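ATPase associated with various cellular activities, AAA_5 (Staphylothermus marinus, PDB 6N0S) is probably the nucleotide-hydrolysing McrB subunit of a DNA restriction system, this chain being its N-terminal EVE-like domain, structurally related to PUA-like RNA-binding proteins. Local coordinates at residues W32-K37 with I124-D130; L79-N84 with F133-L137; Q151-I156 with A176-R180. All coordinates share one frame; numbering follows the deposited sequence.

Contact 1: W32-K37 with I124-D130; sequences WGMIKK and IRPSRSD
Selenomethionine Met34 reaches from the end of strand 30-34 into the loop of Ile124-Asp130. Its CB points at that loop, and with CG anti to the backbone N (chi1 -179°) and the next torsion also extended, CB and CG carry the heavier tip across. SE comes to 3.6 Å from Asp130 OD2. A bend at the last torsion (chi3 -52°) then turns the methyl back over the loop backbone, where CE lies 3.7 Å from Ile124 O, 3.9 Å from Pro126 CA and 4.0 Å from Ile124 CB. The methyl is thus wedged between two loop residues and the carboxylate. Behind it, Trp32 meets Ile124 CD1 obliquely, while its NE1 is hydrogen-bonded to the hydroxyl of Tyr116.

Each carboxylate oxygen of Asp130 has a partner. Lys36, whose side chain is exposed, makes a weak, salt-bridging hydrogen bond from NZ to Asp130 OD1 at 3.3 Å. Ser127 N donates to Asp130 OD2 at 2.8 Å, approaching from above the carboxylate plane (62° out of it), which probably helps to fix the carboxylate's rotation beside the selenium. The same two residues close a type I beta turn, Asp130 N bonding to Ser127 O at 3.1 Å. This turn belongs to the helix-to-strand connection that leads helix 110-124 into strand 132-136, the antiparallel neighbour of strand 30-34 in the three-stranded sheet of this EVE-like domain.

Contact 2: L79-N84 with F133-L137; sequences LSKENN and FLFRL
Asn84 grips the backbone of Arg136 with both ends of its side-chain amide. Arg136 N donates to Asn84 OD1 at 2.9 Å, in the carbonyl plane and on a lone pair, with an N-H...O angle of 154°; Asn84 ND2 returns a bond to Arg136 O at 2.8 Å. Alongside this polar pair the leucines pack: Leu79 CD1 is 3.7 Å from Phe135 CB, Leu79 CD2 sits over one face of the Phe135 ring, offset toward its rim, and Leu137 CD2 approaches Leu79 CB at 3.7 Å. Asn84 OD1 lies at the edge of the same ring.

The second shell fixes the amide. The other N-H of Asn84 ND2 goes to Ser80 O at 2.9 Å, nearly in the amide plane (6° out of it), so both amide protons are used and the group is kept from flipping. Ser80 OG in turn accepts from Asn83 N at 3.0 Å, an ST motif that shapes the turn bringing Asn84 round to face Arg136. A water accepts from Ser80 N and lies within bonding reach of Arg136 O, to which it may donate. Farther out, Leu79 also rests on Leu31, Leu55 and Ile57. A leucine in place of Asn84 would probably leave Arg136 N and O and Ser80 O without their side-chain mate, and the turn less firmly tied to the strand. The side-chain amide stands in for a neighbouring strand's peptide group: it satisfies both backbone polar groups of Arg136, beside the leucine and phenylalanine packing that joins the two sheets.

Contact 3: Q151-I156 with A176-R180; sequences QVRDII and AIHSR
Val152 and Ile177 mark the close approach of the two backbones, their CA atoms 7.3 Å apart, where the turn of Gln151-Ile156 lies against the last turn of helix 171-178 and the residues just beyond it. That turn is kept compact by Val152 O, which accepts from both Ile155 N, at 2.9 Å, and Ile156 N. Arg180 supplies much of the contact. Its chain runs extended from CG to NE and slides past Val152 in the opposite direction, with Val152 CG1 3.7 Å from Arg180 CD. Val152 CG1 and Gln151 O both lie over the same face of the guanidinium, a methyl and a backbone carbonyl side by side, while Ile155 CD1 meets Arg180 NH1 obliquely.

The guanidinium folds back on the helix it follows: Arg180 NH1 donates to Ala176 O at 3.0 Å, from 43° above the carbonyl plane. This is a side chain satisfying a carbonyl in the final turn of a helix, where the positive charge probably also suits the helix dipole; the helix is the last in the EVE-like domain, near the C-terminal end of the chain. A water joins the other edge, accepting from Arg180 NE at 3.1 Å and from Gln151 NE2 at 3.1 Å. The amide plane of Gln151 stands 72° from the guanidinium, and its OE1 is taken by Lys148 N.

Apolar side chains complete the contact: Ile155 CG2 rests on Ala176 CB at 4.2 Å, and among the buried residues Val152 CG1 reaches Ile177 CG1 at 4.4 Å. Ile156 adds its CG2 at the end of the Ile177 chain, and Phe73 of strand 72-80 touches both Val152 and Ile177.

In the fold
Contacts 1 and 2 share an element: strands 30-34 and 132-136 are neighbours in the three-stranded sheet, and Gly33 O probably bonds to Phe133 N where the two contacts touch. Each contact has three buried residues among seven touching ones, but contact 2 lies closest to the chain's centre and ties this sheet to strand 72-80 of the five-stranded one. The centres of contacts 1 and 3 lie farther out, about 16 and 18 Å from the chain's centre and on opposite sides of it. Their polar chemistry differs: a weak salt bridge to an exposed lysine in contact 1, direct amide-to-backbone bonds in contact 2, and in contact 3 a bridging water in place of any direct hydrogen bond.

Contact 1: W32-K37 with I124-D130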
loop_
_atom_site.group_PDB
_atom_site.type_symbol
_atom_site.label_atom_id
_atom_site.label_comp_id
_atom_site.label_asym_id
_atom_site.label_seq_id
_atom_site.Cartn_x
_atom_site.Cartn_y
_atom_site.Cartn_z
ATOM N N TRP A 32 3.749 2.559 -3.161
ATOM C CA TRP A 32 4.322 3.716 -3.825
ATOM C C TRP A 32 3.260 4.792 -3.904
ATOM O O TRP A 32 2.064 4.511 -3.831
ATOM C CB TRP A 32 4.843 3.322 -5.215
ATOM C CG TRP A 32 3.777 3.044 -6.210
ATOM C CD1 TRP A 32 3.178 1.844 -6.463
ATOM C CD2 TRP A 32 3.195 3.980 -7.102
ATOM N NE1 TRP A 32 2.249 1.978 -7.458
ATOM C CE2 TRP A 32 2.239 3.287 -7.867
ATOM C CE3 TRP A 32 3.379 5.349 -7.319
ATOM C CZ2 TRP A 32 1.472 3.910 -8.844
ATOM C CZ3 TRP A 32 2.620 5.971 -8.277
ATOM C CH2 TRP A 32 1.673 5.254 -9.039
ATOM N N GLY A 33 3.712 6.023 -4.044
ATOM C CA GLY A 33 2.803 7.147 -4.061
ATOM C C GLY A 33 3.580 8.439 -4.183
ATOM O O GLY A 33 4.811 8.467 -4.107
HETATM N N MSE A 34 2.833 9.518 -4.353
HETATM C CA MSE A 34 3.411 10.828 -4.472
HETATM C C MSE A 34 3.599 11.400 -3.085
HETATM O O MSE A 34 2.653 11.468 -2.325
HETATM C CB MSE A 34 2.509 11.748 -5.296
HETATM C CG MSE A 34 3.074 13.162 -5.495
HETATM SE SE MSE A 34 1.840 14.289 -6.578
HETATM C CE MSE A 34 1.635 13.153 -7.976
ATOM N N ILE A 35 4.826 11.836 -2.801
ATOM C CA ILE A 35 5.215 12.176 -1.445
ATOM C C ILE A 35 4.333 13.302 -0.911
ATOM O O ILE A 35 3.704 13.159 0.141
ATOM C CB ILE A 35 6.713 12.519 -1.408
ATOM C CG1 ILE A 35 7.521 11.243 -1.645
ATOM C CG2 ILE A 35 7.115 13.175 -0.077
ATOM C CD1 ILE A 35 9.040 11.429 -1.789
ATOM N N LYS A 36 4.200 14.402 -1.665
ATOM C CA LYS A 36 3.443 15.557 -1.174
ATOM C C LYS A 36 1.963 15.253 -0.979
ATOM O O LYS A 36 1.273 16.008 -0.287
ATOM C CB LYS A 36 3.597 16.756 -2.122
ATOM C CG LYS A 36 2.850 16.626 -3.450
ATOM C CD LYS A 36 3.179 17.751 -4.443
ATOM C CE LYS A 36 1.987 18.039 -5.393
ATOM N NZ LYS A 36 2.205 19.201 -6.312
ATOM N N LYS A 37 1.466 14.153 -1.521
ATOM C CA LYS A 37 0.098 13.737 -1.239
ATOM C C LYS A 37 -0.033 12.883 0.023
ATOM O O LYS A 37 -1.146 12.741 0.533
ATOM C CB LYS A 37 -0.481 12.937 -2.407
ATOM C CG LYS A 37 -0.683 13.732 -3.684
ATOM C CD LYS A 37 -2.097 14.350 -3.753
ATOM C CE LYS A 37 -2.326 15.197 -5.015
ATOM N NZ LYS A 37 -2.311 14.381 -6.275
ATOM N N ILE A 124 -3.860 11.343 -10.060
ATOM C CA ILE A 124 -2.832 12.083 -9.331
ATOM C C ILE A 124 -2.159 13.192 -10.136
ATOM O O ILE A 124 -1.592 14.117 -9.526
ATOM C CB ILE A 124 -1.754 11.146 -8.738
ATOM C CG1 ILE A 124 -1.029 10.346 -9.805
ATOM C CG2 ILE A 124 -2.376 10.222 -7.713
ATOM C CD1 ILE A 124 0.095 9.509 -9.244
ATOM N N ARG A 125 -2.202 13.138 -11.461
ATOM C CA ARG A 125 -1.699 14.200 -12.337
ATOM C C ARG A 125 -0.328 14.721 -11.914
ATOM O O ARG A 125 -0.206 15.855 -11.448
ATOM C CB ARG A 125 -2.714 15.342 -12.395
ATOM C CG ARG A 125 -4.120 14.847 -12.774
ATOM C CD ARG A 125 -5.171 15.937 -12.763
ATOM N NE ARG A 125 -5.502 16.382 -11.411
ATOM C CZ ARG A 125 -6.307 15.731 -10.574
ATOM N NH1 ARG A 125 -6.889 14.592 -10.937
ATOM N NH2 ARG A 125 -6.534 16.214 -9.366
ATOM N N PRO A 126 0.729 13.942 -12.093
ATOM C CA PRO A 126 2.055 14.403 -11.699
ATOM C C PRO A 126 2.524 15.561 -12.560
ATOM O O PRO A 126 2.090 15.751 -13.693
ATOM C CB PRO A 126 2.942 13.173 -11.921
ATOM C CG PRO A 126 2.004 12.035 -12.074
ATOM C CD PRO A 126 0.786 12.609 -12.700
ATOM N N SER A 127 3.442 16.325 -11.997
ATOM C CA SER A 127 4.212 17.314 -12.719
ATOM C C SER A 127 5.664 16.865 -12.750
ATOM O O SER A 127 6.058 15.917 -12.061
ATOM C CB SER A 127 4.083 18.681 -12.054
ATOM O OG SER A 127 4.871 18.747 -10.870
ATOM N N ARG A 128 6.467 17.581 -13.537
ATOM C CA ARG A 128 7.863 17.199 -13.719
ATOM C C ARG A 128 8.625 17.218 -12.402
ATOM O O ARG A 128 9.570 16.440 -12.221
ATOM C CB ARG A 128 8.539 18.130 -14.735
ATOM C CG ARG A 128 7.625 18.568 -15.889
ATOM C CD ARG A 128 8.382 18.901 -17.189
ATOM N NE ARG A 128 7.480 18.832 -18.349
ATOM C CZ ARG A 128 7.064 17.696 -18.910
ATOM N NH1 ARG A 128 7.470 16.530 -18.425
ATOM N NH2 ARG A 128 6.237 17.721 -19.954
ATOM N N SER A 129 8.233 18.094 -11.476
ATOM C CA SER A 129 8.907 18.214 -10.196
ATOM C C SER A 129 8.407 17.231 -9.138
ATOM O O SER A 129 9.120 16.985 -8.156
ATOM C CB SER A 129 8.733 19.642 -9.664
ATOM O OG SER A 129 7.466 20.152 -10.047
ATOM N N ASP A 130 7.211 16.671 -9.299
ATOM C CA ASP A 130 6.649 15.827 -8.249
ATOM C C ASP A 130 7.538 14.615 -8.021
ATOM O O ASP A 130 8.040 14.008 -8.968
ATOM C CB ASP A 130 5.233 15.381 -8.613
ATOM C CG ASP A 130 4.230 16.526 -8.610
ATOM O OD1 ASP A 130 4.542 17.577 -8.032
ATOM O OD2 ASP A 130 3.123 16.367 -9.174
#

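Contact 2: L79-N84 with F133-L137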
loop_
_atom_site.group_PDB
_atom_site.type_symbol
_atom_site.label_atom_id
_atom_site.label_comp_id
_atom_site.label_asym_id
_atom_site.label_seq_id
_atom_site.Cartn_x
_atom_site.Cartn_y
_atom_site.Cartn_z
ATOM N N LEU A 79 7.344 -5.676 4.736
ATOM C CA LEU A 79 8.181 -4.573 4.280
ATOM C C LEU A 79 9.446 -4.565 5.138
ATOM O O LEU A 79 9.402 -4.167 6.306
ATOM C CB LEU A 79 7.407 -3.259 4.394
ATOM C CG LEU A 79 8.190 -1.955 4.282
ATOM C CD1 LEU A 79 9.007 -1.954 3.121
ATOM C CD2 LEU A 79 7.245 -0.754 4.213
ATOM N N SER A 80 10.568 -4.981 4.555
ATOM C CA SER A 80 11.795 -5.247 5.300
ATOM C C SER A 80 12.902 -4.304 4.866
ATOM O O SER A 80 12.975 -3.902 3.706
ATOM C CB SER A 80 12.282 -6.679 5.097
ATOM O OG SER A 80 12.970 -6.794 3.858
ATOM N N LYS A 81 13.774 -3.958 5.819
ATOM C CA LYS A 81 14.890 -3.074 5.517
ATOM C C LYS A 81 15.854 -3.722 4.540
ATOM O O LYS A 81 16.417 -3.038 3.676
ATOM C CB LYS A 81 15.600 -2.677 6.819
ATOM C CG LYS A 81 16.296 -1.305 6.762
ATOM C CD LYS A 81 16.944 -0.922 8.100
ATOM C CE LYS A 81 15.926 -0.653 9.220
ATOM N NZ LYS A 81 16.618 -0.245 10.492
ATOM N N GLU A 82 16.026 -5.042 4.651
ATOM C CA GLU A 82 16.868 -5.792 3.728
ATOM C C GLU A 82 16.391 -5.651 2.281
ATOM O O GLU A 82 17.208 -5.517 1.361
ATOM C CB GLU A 82 16.884 -7.257 4.166
ATOM C CG GLU A 82 17.526 -8.219 3.196
ATOM C CD GLU A 82 16.698 -9.488 3.024
ATOM O OE1 GLU A 82 16.443 -10.183 4.037
ATOM O OE2 GLU A 82 16.283 -9.780 1.882
ATOM N N ASN A 83 15.080 -5.681 2.047
ATOM C CA ASN A 83 14.591 -5.426 0.699
ATOM C C ASN A 83 14.549 -3.938 0.360
ATOM O O ASN A 83 14.155 -3.575 -0.758
ATOM C CB ASN A 83 13.197 -6.043 0.509
ATOM C CG ASN A 83 13.178 -7.574 0.668
ATOM O OD1 ASN A 83 12.226 -8.146 1.216
ATOM N ND2 ASN A 83 14.208 -8.240 0.162
ATOM N N ASN A 84 14.966 -3.068 1.272
ATOM C CA ASN A 84 14.777 -1.632 1.105
ATOM C C ASN A 84 15.962 -0.874 1.691
ATOM O O ASN A 84 15.793 0.144 2.368
ATOM C CB ASN A 84 13.474 -1.164 1.763
ATOM C CG ASN A 84 12.255 -1.614 1.012
ATOM O OD1 ASN A 84 11.888 -1.012 0.005
ATOM N ND2 ASN A 84 11.594 -2.657 1.506
ATOM N N PHE A 133 7.692 8.026 -3.677
ATOM C CA PHE A 133 8.338 7.020 -2.850
ATOM C C PHE A 133 7.998 5.625 -3.364
ATOM O O PHE A 133 6.967 5.415 -4.018
ATOM C CB PHE A 133 7.944 7.160 -1.360
ATOM C CG PHE A 133 6.495 6.872 -1.055
ATOM C CD1 PHE A 133 6.057 5.580 -0.824
ATOM C CD2 PHE A 133 5.584 7.898 -0.956
ATOM C CE1 PHE A 133 4.724 5.329 -0.509
ATOM C CE2 PHE A 133 4.254 7.648 -0.651
ATOM C CZ PHE A 133 3.832 6.364 -0.428
ATOM N N LEU A 134 8.885 4.668 -3.043
ATOM C CA LEU A 134 8.727 3.274 -3.427
ATOM C C LEU A 134 9.313 2.375 -2.357
ATOM O O LEU A 134 10.483 2.505 -2.014
ATOM C CB LEU A 134 9.431 2.998 -4.751
ATOM C CG LEU A 134 9.452 1.561 -5.272
ATOM C CD1 LEU A 134 8.078 1.037 -5.437
ATOM C CD2 LEU A 134 10.175 1.572 -6.581
ATOM N N PHE A 135 8.515 1.440 -1.881
ATOM C CA PHE A 135 8.978 0.363 -1.025
ATOM C C PHE A 135 8.750 -0.959 -1.742
ATOM O O PHE A 135 7.654 -1.216 -2.264
ATOM C CB PHE A 135 8.238 0.352 0.317
ATOM C CG PHE A 135 8.510 1.559 1.173
ATOM C CD1 PHE A 135 9.717 1.699 1.833
ATOM C CD2 PHE A 135 7.566 2.546 1.316
ATOM C CE1 PHE A 135 9.974 2.781 2.639
ATOM C CE2 PHE A 135 7.831 3.643 2.112
ATOM C CZ PHE A 135 9.049 3.751 2.776
ATOM N N ARG A 136 9.766 -1.812 -1.747
ATOM C CA ARG A 136 9.611 -3.169 -2.265
ATOM C C ARG A 136 9.159 -4.081 -1.128
ATOM O O ARG A 136 9.822 -4.144 -0.092
ATOM C CB ARG A 136 10.926 -3.653 -2.874
ATOM C CG ARG A 136 11.256 -2.979 -4.198
ATOM C CD ARG A 136 12.679 -3.243 -4.610
ATOM N NE ARG A 136 12.801 -3.395 -6.054
ATOM C CZ ARG A 136 13.077 -2.405 -6.898
ATOM N NH1 ARG A 136 13.265 -1.171 -6.455
ATOM N NH2 ARG A 136 13.185 -2.660 -8.201
ATOM N N LEU A 137 8.028 -4.765 -1.325
ATOM C CA LEU A 137 7.474 -5.748 -0.409
ATOM C C LEU A 137 7.965 -7.155 -0.754
ATOM O O LEU A 137 8.498 -7.410 -1.835
ATOM C CB LEU A 137 5.944 -5.734 -0.480
ATOM C CG LEU A 137 5.312 -4.364 -0.195
ATOM C CD1 LEU A 137 3.818 -4.411 -0.453
ATOM C CD2 LEU A 137 5.615 -3.925 1.229
HETATM O O HOH W 1 9.997 -6.284 1.874
#

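Contact 3: Q151-I156 with A176-R180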
loop_
_atom_site.group_PDB
_atom_site.type_symbol
_atom_site.label_atom_id
_atom_site.label_comp_id
_atom_site.label_asym_id
_atom_site.label_seq_id
_atom_site.Cartn_x
_atom_site.Cartn_y
_atom_site.Cartn_z
ATOM N N GLN A 151 -16.764 -7.718 9.156
ATOM C CA GLN A 151 -16.306 -8.615 10.207
ATOM C C GLN A 151 -15.478 -7.909 11.268
ATOM O O GLN A 151 -15.322 -8.451 12.364
ATOM C CB GLN A 151 -15.466 -9.748 9.621
ATOM C CG GLN A 151 -16.217 -10.834 8.834
ATOM C CD GLN A 151 -15.264 -11.795 8.138
ATOM O OE1 GLN A 151 -15.009 -11.663 6.946
ATOM N NE2 GLN A 151 -14.708 -12.746 8.891
ATOM N N VAL A 152 -14.905 -6.743 10.971
ATOM C CA VAL A 152 -13.996 -6.108 11.916
ATOM C C VAL A 152 -14.328 -4.631 12.083
ATOM O O VAL A 152 -13.525 -3.872 12.633
ATOM C CB VAL A 152 -12.529 -6.282 11.490
ATOM C CG1 VAL A 152 -12.172 -7.724 11.475
ATOM C CG2 VAL A 152 -12.266 -5.652 10.112
ATOM N N ARG A 153 -15.532 -4.230 11.668
ATOM C CA ARG A 153 -15.879 -2.815 11.603
ATOM C C ARG A 153 -15.873 -2.157 12.977
ATOM O O ARG A 153 -15.675 -0.946 13.074
ATOM C CB ARG A 153 -17.251 -2.646 10.937
ATOM C CG ARG A 153 -18.411 -3.329 11.650
ATOM C CD ARG A 153 -19.746 -3.111 10.920
ATOM N NE ARG A 153 -19.995 -1.698 10.623
ATOM C CZ ARG A 153 -20.024 -1.156 9.402
ATOM N NH1 ARG A 153 -19.832 -1.891 8.315
ATOM N NH2 ARG A 153 -20.258 0.145 9.263
ATOM N N ASP A 154 -16.095 -2.924 14.039
ATOM C CA ASP A 154 -16.128 -2.380 15.385
ATOM C C ASP A 154 -14.773 -2.459 16.059
ATOM O O ASP A 154 -14.647 -2.045 17.212
ATOM C CB ASP A 154 -17.205 -3.099 16.212
ATOM C CG ASP A 154 -18.629 -2.713 15.773
ATOM O OD1 ASP A 154 -18.868 -1.511 15.532
ATOM O OD2 ASP A 154 -19.501 -3.600 15.641
ATOM N N ILE A 155 -13.754 -2.901 15.334
ATOM C CA ILE A 155 -12.409 -3.087 15.855
ATOM C C ILE A 155 -11.456 -2.042 15.297
ATOM O O ILE A 155 -10.774 -1.336 16.049
ATOM C CB ILE A 155 -11.909 -4.510 15.537
ATOM C CG1 ILE A 155 -12.702 -5.518 16.356
ATOM C CG2 ILE A 155 -10.414 -4.632 15.792
ATOM C CD1 ILE A 155 -12.675 -6.900 15.775
ATOM N N ILE A 156 -11.389 -1.939 13.972
ATOM C CA ILE A 156 -10.615 -0.894 13.306
ATOM C C ILE A 156 -11.537 0.290 13.024
ATOM O O ILE A 156 -12.762 0.167 13.102
ATOM C CB ILE A 156 -9.936 -1.416 12.019
ATOM C CG1 ILE A 156 -10.901 -2.198 11.104
ATOM C CG2 ILE A 156 -8.750 -2.326 12.375
ATOM C CD1 ILE A 156 -11.745 -1.345 10.143
ATOM N N ALA A 176 -6.365 -9.351 14.866
ATOM C CA ALA A 176 -7.789 -9.564 14.637
ATOM C C ALA A 176 -8.080 -9.904 13.176
ATOM O O ALA A 176 -8.922 -10.766 12.883
ATOM C CB ALA A 176 -8.576 -8.320 15.051
ATOM N N ILE A 177 -7.441 -9.191 12.246
ATOM C CA ILE A 177 -7.644 -9.428 10.820
ATOM C C ILE A 177 -6.922 -10.697 10.391
ATOM O O ILE A 177 -7.482 -11.563 9.708
ATOM C CB ILE A 177 -7.155 -8.205 10.014
ATOM C CG1 ILE A 177 -8.066 -6.992 10.230
ATOM C CG2 ILE A 177 -7.068 -8.526 8.519
ATOM C CD1 ILE A 177 -7.442 -5.670 9.715
ATOM N N HIS A 178 -5.657 -10.806 10.783
ATOM C CA HIS A 178 -4.866 -11.991 10.505
ATOM C C HIS A 178 -5.582 -13.257 10.945
ATOM O O HIS A 178 -5.541 -14.270 10.246
ATOM C CB HIS A 178 -3.523 -11.878 11.219
ATOM C CG HIS A 178 -2.574 -13.002 10.916
ATOM N ND1 HIS A 178 -1.952 -13.141 9.696
ATOM C CD2 HIS A 178 -2.106 -14.008 11.693
ATOM C CE1 HIS A 178 -1.157 -14.198 9.728
ATOM N NE2 HIS A 178 -1.225 -14.734 10.933
ATOM N N SER A 179 -6.246 -13.216 12.099
ATOM C CA SER A 179 -6.875 -14.404 12.662
ATOM C C SER A 179 -8.165 -14.753 11.943
ATOM O O SER A 179 -8.783 -15.776 12.254
ATOM C CB SER A 179 -7.138 -14.207 14.169
ATOM O OG SER A 179 -8.367 -13.528 14.410
ATOM N N ARG A 180 -8.585 -13.919 10.999
ATOM C CA ARG A 180 -9.781 -14.157 10.224
ATOM C C ARG A 180 -9.389 -14.612 8.817
ATOM O O ARG A 180 -8.235 -14.527 8.382
ATOM C CB ARG A 180 -10.666 -12.903 10.211
ATOM C CG ARG A 180 -11.570 -12.804 11.425
ATOM C CD ARG A 180 -12.140 -11.416 11.622
ATOM N NE ARG A 180 -13.077 -11.349 12.747
ATOM C CZ ARG A 180 -12.790 -10.911 13.979
ATOM N NH1 ARG A 180 -11.578 -10.467 14.317
ATOM N NH2 ARG A 180 -13.748 -10.902 14.888
HETATM O O HOH W 2 -15.637 -12.870 11.882
#